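Local coordinates for methionine-binding protein (Coxiella burnetii, PDB 3TQW), which binds methionine between its two lobes and probably serves as the periplasmic substrate-binding lipoprotein of an ABC transporter, at residues Q16-E19 with V20-Q23; M57-H60 with L61-K65; I171-N174 with Y175-A179; D207-P211 with R212-L216. All blocks are in the same frame, centred on the assembly; numbering follows the deposited sequence.

Contact 1 (Q16-E19 with V20-Q23)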
loop_
_atom_site.group_PDB
_atom_site.type_symbol
_atom_site.label_atom_id
_atom_site.label_comp_id
_atom_site.label_asym_id
_atom_site.label_seq_id
_atom_site.Cartn_x
_atom_site.Cartn_y
_atom_site.Cartn_z
ATOM N N GLN A 16 10.930 8.088 3.251
ATOM C CA GLN A 16 11.307 8.885 4.421
ATOM C C GLN A 16 11.345 8.005 5.660
ATOM O O GLN A 16 12.257 8.107 6.477
ATOM C CB GLN A 16 10.336 10.047 4.642
ATOM C CG GLN A 16 10.365 11.083 3.538
ATOM C CD GLN A 16 9.418 12.243 3.790
ATOM O OE1 GLN A 16 8.733 12.696 2.879
ATOM N NE2 GLN A 16 9.387 12.734 5.024
ATOM N N LEU A 17 10.345 7.142 5.794
ATOM C CA LEU A 17 10.302 6.211 6.907
ATOM C C LEU A 17 11.556 5.340 6.886
ATOM O O LEU A 17 12.203 5.128 7.916
ATOM C CB LEU A 17 9.037 5.346 6.841
ATOM C CG LEU A 17 8.860 4.400 8.029
ATOM C CD1 LEU A 17 8.538 5.206 9.283
ATOM C CD2 LEU A 17 7.770 3.377 7.757
HETATM N N MSE A 18 11.908 4.839 5.706
HETATM C CA MSE A 18 13.081 3.981 5.583
HETATM C C MSE A 18 14.374 4.740 5.892
HETATM O O MSE A 18 15.342 4.154 6.372
HETATM C CB MSE A 18 13.155 3.337 4.199
HETATM C CG MSE A 18 14.358 2.405 4.019
HETATM SE SE MSE A 18 14.350 0.835 5.200
HETATM C CE MSE A 18 12.889 -0.151 4.365
ATOM N N GLU A 19 14.390 6.042 5.629
ATOM C CA GLU A 19 15.572 6.846 5.945
ATOM C C GLU A 19 15.826 6.838 7.451
ATOM O O GLU A 19 16.968 6.793 7.898
ATOM C CB GLU A 19 15.432 8.288 5.455
ATOM C CG GLU A 19 15.584 8.473 3.953
ATOM C CD GLU A 19 17.030 8.459 3.478
ATOM O OE1 GLU A 19 17.956 8.343 4.315
ATOM O OE2 GLU A 19 17.235 8.567 2.251
ATOM N N VAL A 20 14.757 6.899 8.237
ATOM C CA VAL A 20 14.903 6.859 9.679
ATOM C C VAL A 20 15.345 5.460 10.105
ATOM O O VAL A 20 16.204 5.299 10.971
ATOM C CB VAL A 20 13.599 7.262 10.398
ATOM C CG1 VAL A 20 13.759 7.104 11.912
ATOM C CG2 VAL A 20 13.232 8.700 10.049
ATOM N N ALA A 21 14.769 4.446 9.476
ATOM C CA ALA A 21 15.153 3.071 9.783
ATOM C C ALA A 21 16.632 2.852 9.474
ATOM O O ALA A 21 17.332 2.139 10.198
ATOM C CB ALA A 21 14.289 2.092 9.009
ATOM N N LYS A 22 17.107 3.481 8.403
ATOM C CA LYS A 22 18.508 3.371 7.997
ATOM C C LYS A 22 19.448 3.964 9.043
ATOM O O LYS A 22 20.535 3.430 9.297
ATOM C CB LYS A 22 18.710 4.046 6.631
ATOM C CG LYS A 22 20.142 4.482 6.311
ATOM C CD LYS A 22 20.155 5.272 4.994
ATOM C CE LYS A 22 21.487 5.964 4.749
ATOM N NZ LYS A 22 22.548 5.002 4.355
ATOM N N GLN A 23 19.032 5.070 9.651
ATOM C CA GLN A 23 19.813 5.695 10.702
ATOM C C GLN A 23 19.875 4.794 11.924
ATOM O O GLN A 23 20.932 4.625 12.530
ATOM C CB GLN A 23 19.207 7.040 11.096
ATOM C CG GLN A 23 19.255 8.096 10.013
ATOM C CD GLN A 23 18.265 9.218 10.279
ATOM O OE1 GLN A 23 17.594 9.706 9.362
ATOM N NE2 GLN A 23 18.155 9.621 11.541
#
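Glu19 and Lys22 run side by side and point the same way off one turn of helix, the carboxylate oxygen OE1 of Glu19 lying 3.8 Å from CD of Lys22. The touch is thus between an acid oxygen and the aliphatic part of the lysine: Glu19 OE1 and Lys22 NZ are 5.7 Å apart, too far for a salt bridge. Lys22 bends at its last torsion, and NZ is hydrogen-bonded to the backbone O of Val33. On another face of the turn Met18, a selenomethionine, puts SE 4.0 Å from CB of Ala21 in one of its two modelled conformers. In that conformer CG is anti to the backbone N (chi1 -179°), but the chain then folds at chi2 and chi3. Both pairs sit on helix 13-29, the crossover helix of the beta-alpha-beta unit formed with strands 5-10 and 33-38. The regular i to i+4 bonds confirm the helix, among them Ala21 N to Leu17 O at 3.1 Å and Lys22 N to Met18 O at 2.8 Å. Met18 reaches Val7 and Thr9 of strand 5-10, Lys22 packs on Ile35 of strand 33-38, and Leu17 and Ala21 rest against Val225 of helix 223-233.

Contact 2 (M57-H60 with L61-K65). With MET (methionine), chain C.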
loop_
_atom_site.group_PDB
_atom_site.type_symbol
_atom_site.label_atom_id
_atom_site.label_comp_id
_atom_site.label_asym_id
_atom_site.label_seq_id
_atom_site.Cartn_x
_atom_site.Cartn_y
_atom_site.Cartn_z
HETATM N N MSE A 57 10.732 -2.976 0.827
HETATM C CA MSE A 57 9.667 -2.670 1.766
HETATM C C MSE A 57 8.698 -1.726 1.078
HETATM O O MSE A 57 8.917 -0.512 1.064
HETATM C CB MSE A 57 10.221 -1.995 3.024
HETATM C CG MSE A 57 9.132 -1.708 4.073
HETATM SE SE MSE A 57 9.483 -0.113 5.164
HETATM C CE MSE A 57 9.319 1.252 3.766
ATOM N N PHE A 58 7.636 -2.273 0.497
ATOM C CA PHE A 58 6.699 -1.442 -0.252
ATOM C C PHE A 58 5.315 -2.055 -0.436
ATOM O O PHE A 58 4.393 -1.371 -0.888
ATOM C CB PHE A 58 7.273 -1.123 -1.635
ATOM C CG PHE A 58 7.067 -2.222 -2.639
ATOM C CD1 PHE A 58 7.889 -3.341 -2.639
ATOM C CD2 PHE A 58 6.052 -2.141 -3.582
ATOM C CE1 PHE A 58 7.694 -4.365 -3.559
ATOM C CE2 PHE A 58 5.854 -3.161 -4.504
ATOM C CZ PHE A 58 6.677 -4.270 -4.492
ATOM N N GLN A 59 5.163 -3.334 -0.107
ATOM C CA GLN A 59 3.965 -4.072 -0.500
ATOM C C GLN A 59 3.319 -4.842 0.645
ATOM O O GLN A 59 3.959 -5.118 1.669
ATOM C CB GLN A 59 4.319 -5.069 -1.611
ATOM C CG GLN A 59 4.938 -6.351 -1.076
ATOM C CD GLN A 59 5.728 -7.099 -2.123
ATOM O OE1 GLN A 59 5.205 -7.463 -3.174
ATOM N NE2 GLN A 59 7.002 -7.337 -1.839
ATOM N N HIS A 60 2.053 -5.209 0.456
ATOM C CA HIS A 60 1.395 -6.163 1.348
ATOM C C HIS A 60 1.443 -7.585 0.778
ATOM O O HIS A 60 1.832 -7.792 -0.375
ATOM C CB HIS A 60 -0.046 -5.736 1.670
ATOM C CG HIS A 60 -0.846 -5.305 0.477
ATOM N ND1 HIS A 60 -1.141 -6.151 -0.571
ATOM C CD2 HIS A 60 -1.442 -4.124 0.183
ATOM C CE1 HIS A 60 -1.871 -5.508 -1.464
ATOM N NE2 HIS A 60 -2.067 -4.274 -1.034
ATOM N N LEU A 61 1.041 -8.555 1.591
ATOM C CA LEU A 61 1.127 -9.961 1.211
ATOM C C LEU A 61 0.276 -10.334 -0.017
ATOM O O LEU A 61 0.738 -11.077 -0.882
ATOM C CB LEU A 61 0.794 -10.853 2.412
ATOM C CG LEU A 61 1.172 -12.330 2.331
ATOM C CD1 LEU A 61 2.590 -12.501 1.810
ATOM C CD2 LEU A 61 1.007 -12.999 3.695
ATOM N N PRO A 62 -0.966 -9.825 -0.101
ATOM C CA PRO A 62 -1.761 -10.122 -1.301
ATOM C C PRO A 62 -1.102 -9.618 -2.588
ATOM O O PRO A 62 -1.169 -10.295 -3.613
ATOM C CB PRO A 62 -3.075 -9.373 -1.043
ATOM C CG PRO A 62 -3.176 -9.347 0.467
ATOM C CD PRO A 62 -1.757 -9.110 0.916
ATOM N N TYR A 63 -0.479 -8.447 -2.544
ATOM C CA TYR A 63 0.255 -7.966 -3.707
ATOM C C TYR A 63 1.420 -8.903 -4.046
ATOM O O TYR A 63 1.644 -9.241 -5.207
ATOM C CB TYR A 63 0.763 -6.539 -3.491
ATOM C CG TYR A 63 1.328 -5.933 -4.754
ATOM C CD1 TYR A 63 2.646 -6.174 -5.133
ATOM C CD2 TYR A 63 0.540 -5.138 -5.580
ATOM C CE1 TYR A 63 3.170 -5.625 -6.305
ATOM C CE2 TYR A 63 1.055 -4.580 -6.748
ATOM C CZ TYR A 63 2.366 -4.835 -7.105
ATOM O OH TYR A 63 2.880 -4.293 -8.265
ATOM N N LEU A 64 2.161 -9.320 -3.024
ATOM C CA LEU A 64 3.296 -10.219 -3.222
ATOM C C LEU A 64 2.855 -11.543 -3.836
ATOM O O LEU A 64 3.446 -12.021 -4.807
ATOM C CB LEU A 64 4.004 -10.475 -1.887
ATOM C CG LEU A 64 5.159 -11.472 -1.922
ATOM C CD1 LEU A 64 6.172 -11.080 -2.998
ATOM C CD2 LEU A 64 5.830 -11.568 -0.545
ATOM N N LYS A 65 1.813 -12.134 -3.262
ATOM C CA LYS A 65 1.270 -13.383 -3.770
ATOM C C LYS A 65 0.809 -13.230 -5.214
ATOM O O LYS A 65 1.027 -14.114 -6.041
ATOM C CB LYS A 65 0.110 -13.861 -2.891
ATOM C CG LYS A 65 0.533 -14.243 -1.475
ATOM C CD LYS A 65 -0.670 -14.607 -0.613
ATOM C CE LYS A 65 -0.236 -15.055 0.782
ATOM N NZ LYS A 65 -1.399 -15.290 1.687
HETATM N N MET C . 1.938 0.853 0.677
HETATM C CA MET C . 0.829 0.343 -0.140
HETATM C C MET C . -0.398 0.138 0.744
HETATM O O MET C . -0.263 -0.288 1.889
HETATM C CB MET C . 1.236 -0.977 -0.809
HETATM C CG MET C . 0.192 -1.602 -1.739
HETATM S SD MET C . 0.775 -3.154 -2.471
HETATM C CE MET C . 2.105 -2.524 -3.492
HETATM O OXT MET C . -1.539 0.393 0.351
#
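The methionine pocket takes four of its residues, Phe58, Gln59, His60 and Tyr63, from the junction where strand 55-60 gives way to helix 61-71. The two short segments meet almost at right angles (88°), and His60 occupies the N-cap. Its ring serves as the cap: ND1 accepts from Tyr63 N at 3.1 Å, with the donor near the ring plane. Leu64 N bonds to the backbone O of His60, so side chain and carbonyl of one residue each take an N-H from the first turn. With chi1 at 46°, CG of His60 lies between its backbone N and carbonyl carbon, which brings the ND1 edge of the ring to the start of the helix. The ligand sulfur SD lies over one face of this imidazole, 3.4 Å from His60 NE2, while the ligand methyl CE lies 3.6 Å above the plane of the Tyr63 ring, displaced from the ring centre. Phe58 turns its edge toward the face of Tyr63 in an offset edge-to-face pair, centroids 6.0 Å apart and planes at 77°. At the edge of the tyrosine ring, in its plane, Gln59 OE1 comes to 3.5 Å from Tyr63 CD1; the same oxygen accepts from Asn45 ND2. His60 NE2 is hydrogen-bonded to Asn113 OD1, so the imidazole is held through both nitrogens. ND1 as acceptor and NE2 facing an amide oxygen are consistent with a neutral ring carrying its proton on NE2, fixed in rotation beside the thioether of the bound methionine.

Contact 3 (I171-N174 with Y175-A179). With MET (methionine), chain C.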
loop_
_atom_site.group_PDB
_atom_site.type_symbol
_atom_site.label_atom_id
_atom_site.label_comp_id
_atom_site.label_asym_id
_atom_site.label_seq_id
_atom_site.Cartn_x
_atom_site.Cartn_y
_atom_site.Cartn_z
ATOM N N ILE A 171 -7.557 5.364 -2.900
ATOM C CA ILE A 171 -6.150 5.678 -3.141
ATOM C C ILE A 171 -5.241 5.103 -2.054
ATOM O O ILE A 171 -5.513 5.254 -0.864
ATOM C CB ILE A 171 -5.941 7.209 -3.216
ATOM C CG1 ILE A 171 -6.918 7.838 -4.221
ATOM C CG2 ILE A 171 -4.478 7.552 -3.544
ATOM C CD1 ILE A 171 -6.785 9.355 -4.359
ATOM N N ASN A 172 -4.162 4.439 -2.455
ATOM C CA ASN A 172 -3.193 3.944 -1.477
ATOM C C ASN A 172 -2.572 5.122 -0.748
ATOM O O ASN A 172 -2.249 6.138 -1.357
ATOM C CB ASN A 172 -2.081 3.132 -2.142
ATOM C CG ASN A 172 -2.595 1.891 -2.851
ATOM O OD1 ASN A 172 -2.591 0.796 -2.290
ATOM N ND2 ASN A 172 -3.017 2.055 -4.094
ATOM N N THR A 173 -2.398 4.980 0.554
ATOM C CA THR A 173 -1.868 6.060 1.373
ATOM C C THR A 173 -0.521 6.617 0.885
ATOM O O THR A 173 -0.307 7.827 0.926
ATOM C CB THR A 173 -1.787 5.625 2.846
ATOM O OG1 THR A 173 -3.122 5.416 3.336
ATOM C CG2 THR A 173 -1.081 6.687 3.695
ATOM N N ASN A 174 0.379 5.756 0.409
ATOM C CA ASN A 174 1.676 6.258 -0.050
ATOM C C ASN A 174 1.529 7.237 -1.217
ATOM O O ASN A 174 2.397 8.079 -1.434
ATOM C CB ASN A 174 2.653 5.120 -0.394
ATOM C CG ASN A 174 2.271 4.381 -1.661
ATOM O OD1 ASN A 174 1.311 3.613 -1.675
ATOM N ND2 ASN A 174 3.026 4.602 -2.730
ATOM N N TYR A 175 0.424 7.135 -1.955
ATOM C CA TYR A 175 0.174 8.054 -3.068
ATOM C C TYR A 175 -0.712 9.235 -2.666
ATOM O O TYR A 175 -0.575 10.331 -3.206
ATOM C CB TYR A 175 -0.422 7.314 -4.275
ATOM C CG TYR A 175 0.585 6.436 -4.994
ATOM C CD1 TYR A 175 1.803 6.953 -5.424
ATOM C CD2 TYR A 175 0.326 5.092 -5.221
ATOM C CE1 TYR A 175 2.733 6.155 -6.073
ATOM C CE2 TYR A 175 1.251 4.281 -5.874
ATOM C CZ TYR A 175 2.449 4.819 -6.293
ATOM O OH TYR A 175 3.368 4.016 -6.928
ATOM N N ALA A 176 -1.615 9.008 -1.718
ATOM C CA ALA A 176 -2.486 10.073 -1.233
ATOM C C ALA A 176 -1.696 11.191 -0.551
ATOM O O ALA A 176 -1.946 12.374 -0.782
ATOM C CB ALA A 176 -3.531 9.513 -0.285
ATOM N N ILE A 177 -0.740 10.813 0.287
ATOM C CA ILE A 177 -0.025 11.798 1.095
ATOM C C ILE A 177 0.737 12.833 0.270
ATOM O O ILE A 177 0.575 14.027 0.493
ATOM C CB ILE A 177 0.867 11.129 2.157
ATOM C CG1 ILE A 177 -0.022 10.605 3.294
ATOM C CG2 ILE A 177 1.904 12.112 2.692
ATOM C CD1 ILE A 177 0.705 9.747 4.302
ATOM N N PRO A 178 1.544 12.385 -0.706
ATOM C CA PRO A 178 2.253 13.366 -1.536
ATOM C C PRO A 178 1.287 14.264 -2.314
ATOM O O PRO A 178 1.685 15.340 -2.769
ATOM C CB PRO A 178 3.050 12.499 -2.517
ATOM C CG PRO A 178 3.110 11.143 -1.888
ATOM C CD PRO A 178 1.857 10.997 -1.087
ATOM N N ALA A 179 0.037 13.834 -2.468
ATOM C CA ALA A 179 -0.938 14.635 -3.206
ATOM C C ALA A 179 -1.657 15.632 -2.298
ATOM O O ALA A 179 -2.586 16.311 -2.725
ATOM C CB ALA A 179 -1.948 13.739 -3.924
HETATM N N MET C . 1.938 0.853 0.677
HETATM C CA MET C . 0.829 0.343 -0.140
HETATM C C MET C . -0.398 0.138 0.744
HETATM O O MET C . -0.263 -0.288 1.889
HETATM C CB MET C . 1.236 -0.977 -0.809
HETATM C CG MET C . 0.192 -1.602 -1.739
HETATM S SD MET C . 0.775 -3.154 -2.471
HETATM C CE MET C . 2.105 -2.524 -3.492
HETATM O OXT MET C . -1.539 0.393 0.351
#
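Asn172 O takes two N-H groups of the following turn, from Tyr175 N at 2.9 Å and from Ala176 N at 3.0 Å. The Ala176 donor lies in the carbonyl plane, whereas that of Tyr175 stands above it, 47° out. Next along, Ile177 N bonds to Thr173 O at 3.1 Å, nearly straight, and the chain has turned from strand 168-171 into the short helix 173-176 with Asn172 at the N-cap position. Among the side chains, Asn174 and Tyr175 lie side by side, pointing the same way. The amide ND2 of Asn174 sits over the centre of the tyrosine ring, 3.4 Å above its plane, with the two planes 49° apart. A chi1 of 71° turns this amide toward Tyr175. Its other end, OD1, is hydrogen-bonded to Tyr41 OH and is 3.6 Å from CA of the bound methionine. Ile171 CG2 packs on Ala176 CB at 3.9 Å, and Thr173 CG2 meets Ile177 CD1 at 3.6 Å; both Thr173 and Ile177 also touch Phe233 of helix 223-233. Asn172 and Asn174 both belong to the methionine pocket, with Arg116 hydrogen-bonded to the ligand from helix 111-123. A strand end running into a short helix whose N-cap residue, Asn172, and second residue, Asn174, line the ligand site is in keeping with the two-lobed periplasmic binding protein fold.

Contact 4 (D207-P211 with R212-L216)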
loop_
_atom_site.group_PDB
_atom_site.type_symbol
_atom_site.label_atom_id
_atom_site.label_comp_id
_atom_site.label_asym_id
_atom_site.label_seq_id
_atom_site.Cartn_x
_atom_site.Cartn_y
_atom_site.Cartn_z
ATOM N N ASP A 207 17.575 -16.106 1.129
ATOM C CA ASP A 207 18.096 -15.193 2.147
ATOM C C ASP A 207 17.188 -15.036 3.361
ATOM O O ASP A 207 17.390 -14.125 4.165
ATOM C CB ASP A 207 18.334 -13.796 1.551
ATOM C CG ASP A 207 19.393 -13.786 0.467
ATOM O OD1 ASP A 207 20.230 -14.708 0.431
ATOM O OD2 ASP A 207 19.398 -12.835 -0.345
ATOM N N LYS A 208 16.179 -15.889 3.496
ATOM C CA LYS A 208 15.176 -15.682 4.546
ATOM C C LYS A 208 15.751 -15.717 5.967
ATOM O O LYS A 208 15.167 -15.146 6.890
ATOM C CB LYS A 208 14.038 -16.695 4.422
ATOM C CG LYS A 208 14.435 -18.085 4.849
ATOM C CD LYS A 208 13.241 -19.017 4.903
ATOM C CE LYS A 208 13.121 -19.820 3.627
ATOM N NZ LYS A 208 12.469 -21.140 3.877
ATOM N N ASN A 209 16.891 -16.379 6.146
ATOM C CA ASN A 209 17.512 -16.472 7.470
ATOM C C ASN A 209 18.708 -15.540 7.659
ATOM O O ASN A 209 19.462 -15.673 8.618
ATOM C CB ASN A 209 17.920 -17.918 7.766
ATOM C CG ASN A 209 16.725 -18.845 7.874
ATOM O OD1 ASN A 209 15.764 -18.551 8.578
ATOM N ND2 ASN A 209 16.775 -19.963 7.162
ATOM N N ASP A 210 18.877 -14.592 6.745
ATOM C CA ASP A 210 19.998 -13.667 6.814
ATOM C C ASP A 210 19.806 -12.704 7.992
ATOM O O ASP A 210 18.839 -11.949 8.020
ATOM C CB ASP A 210 20.106 -12.888 5.499
ATOM C CG ASP A 210 21.357 -12.030 5.423
ATOM O OD1 ASP A 210 21.785 -11.492 6.465
ATOM O OD2 ASP A 210 21.913 -11.894 4.314
ATOM N N PRO A 211 20.730 -12.731 8.965
ATOM C CA PRO A 211 20.549 -11.924 10.178
ATOM C C PRO A 211 20.528 -10.422 9.894
ATOM O O PRO A 211 19.838 -9.692 10.585
ATOM C CB PRO A 211 21.773 -12.290 11.033
ATOM C CG PRO A 211 22.790 -12.767 10.057
ATOM C CD PRO A 211 22.002 -13.478 8.982
ATOM N N ARG A 212 21.260 -9.967 8.887
ATOM C CA ARG A 212 21.266 -8.536 8.573
ATOM C C ARG A 212 19.921 -8.075 8.013
ATOM O O ARG A 212 19.467 -6.964 8.293
ATOM C CB ARG A 212 22.398 -8.205 7.603
ATOM C CG ARG A 212 23.762 -8.632 8.102
ATOM C CD ARG A 212 24.696 -8.861 6.934
ATOM N NE ARG A 212 25.195 -7.608 6.390
ATOM C CZ ARG A 212 25.600 -7.450 5.135
ATOM N NH1 ARG A 212 25.548 -8.467 4.287
ATOM N NH2 ARG A 212 26.048 -6.270 4.724
ATOM N N LEU A 213 19.287 -8.924 7.213
ATOM C CA LEU A 213 17.951 -8.613 6.706
ATOM C C LEU A 213 16.897 -8.660 7.822
ATOM O O LEU A 213 15.982 -7.834 7.857
ATOM C CB LEU A 213 17.583 -9.540 5.544
ATOM C CG LEU A 213 18.610 -9.527 4.405
ATOM C CD1 LEU A 213 18.203 -10.445 3.257
ATOM C CD2 LEU A 213 18.822 -8.099 3.907
ATOM N N LYS A 214 17.030 -9.619 8.735
ATOM C CA LYS A 214 16.164 -9.674 9.910
ATOM C C LYS A 214 16.338 -8.429 10.780
ATOM O O LYS A 214 15.383 -7.939 11.375
ATOM C CB LYS A 214 16.452 -10.923 10.747
ATOM C CG LYS A 214 16.049 -12.240 10.096
ATOM C CD LYS A 214 16.260 -13.396 11.071
ATOM C CE LYS A 214 15.814 -14.723 10.484
ATOM N NZ LYS A 214 16.018 -15.848 11.445
ATOM N N GLN A 215 17.564 -7.926 10.859
ATOM C CA GLN A 215 17.832 -6.708 11.624
ATOM C C GLN A 215 17.129 -5.478 11.045
ATOM O O GLN A 215 16.758 -4.569 11.782
ATOM C CB GLN A 215 19.338 -6.480 11.765
ATOM C CG GLN A 215 19.976 -7.454 12.734
ATOM C CD GLN A 215 21.490 -7.485 12.616
ATOM O OE1 GLN A 215 22.088 -6.640 11.957
ATOM N NE2 GLN A 215 22.109 -8.474 13.241
ATOM N N LEU A 216 16.934 -5.466 9.733
ATOM C CA LEU A 216 16.195 -4.389 9.090
ATOM C C LEU A 216 14.744 -4.366 9.571
ATOM O O LEU A 216 14.174 -3.298 9.798
ATOM C CB LEU A 216 16.253 -4.537 7.567
ATOM C CG LEU A 216 15.577 -3.450 6.735
ATOM C CD1 LEU A 216 16.191 -2.087 7.026
ATOM C CD2 LEU A 216 15.679 -3.784 5.254
HETATM O O HOH W 1 19.386 -15.241 11.222
#
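Asp210 caps the helix that follows it: OD1 accepts from Arg212 N at 2.9 Å, meeting the donor on its anti side, 22° out of the carboxylate plane. The side chain gets there with CG anti to the backbone N (chi1 -173°), which swings the carboxylate forward over the first turn. Its carbonyl works too, Lys214 N bonding to Asp210 O at 3.0 Å. The aliphatic part of Asp210 is used by Leu213, whose CD1 is 3.8 Å from Asp210 CB and equally near Asp207 CB. With CG beside the backbone N (chi1 -55°), CD1 of Leu213 is carried back to these two CB atoms of the type I turn 207-210. Lys214 is extended beyond CG and lies alongside Asn209, pointing the same way; its CE passes 3.7 Å from Lys208 O. NZ shares one water with Asn209 O, the water donating to that oxygen at 2.6 Å while its bond from Lys214 NZ is weak. Charges in the loop are paired with the preceding strand and what follows it, Asp207 bridging to Arg204 and Lys208 to Glu205. The contact lies at the surface where the loop after strand 198-204 enters helix 211-220; beneath it Leu213 packs on Val5 of strand 5-10 and Ile78 of strand 75-83, and Gln215 touches Tyr29 of helix 13-29.

How the contacts relate
Contacts 2 and 3 share the bound methionine: contact 2 mainly surrounds its thioether, contact 3 approaches its alpha carbon through Asn174, and their nearest atoms are about 5 Å apart without touching. Contact 1 stands behind contact 2: in the conformer given, Met18 CE packs against Met57 SE at 3.5 Å, and Leu17 has its side chain about 10 Å from the ligand. The same Met18 joins contact 1 to contact 4, SE lying 3.9 Å from Leu216 CD1, again in the conformers given, since both residues have a second one. Contact 4 is farther out, its centre about 29 Å from that of contact 3. Contact 3 touches none of the other three; it meets contact 2 through the ligand.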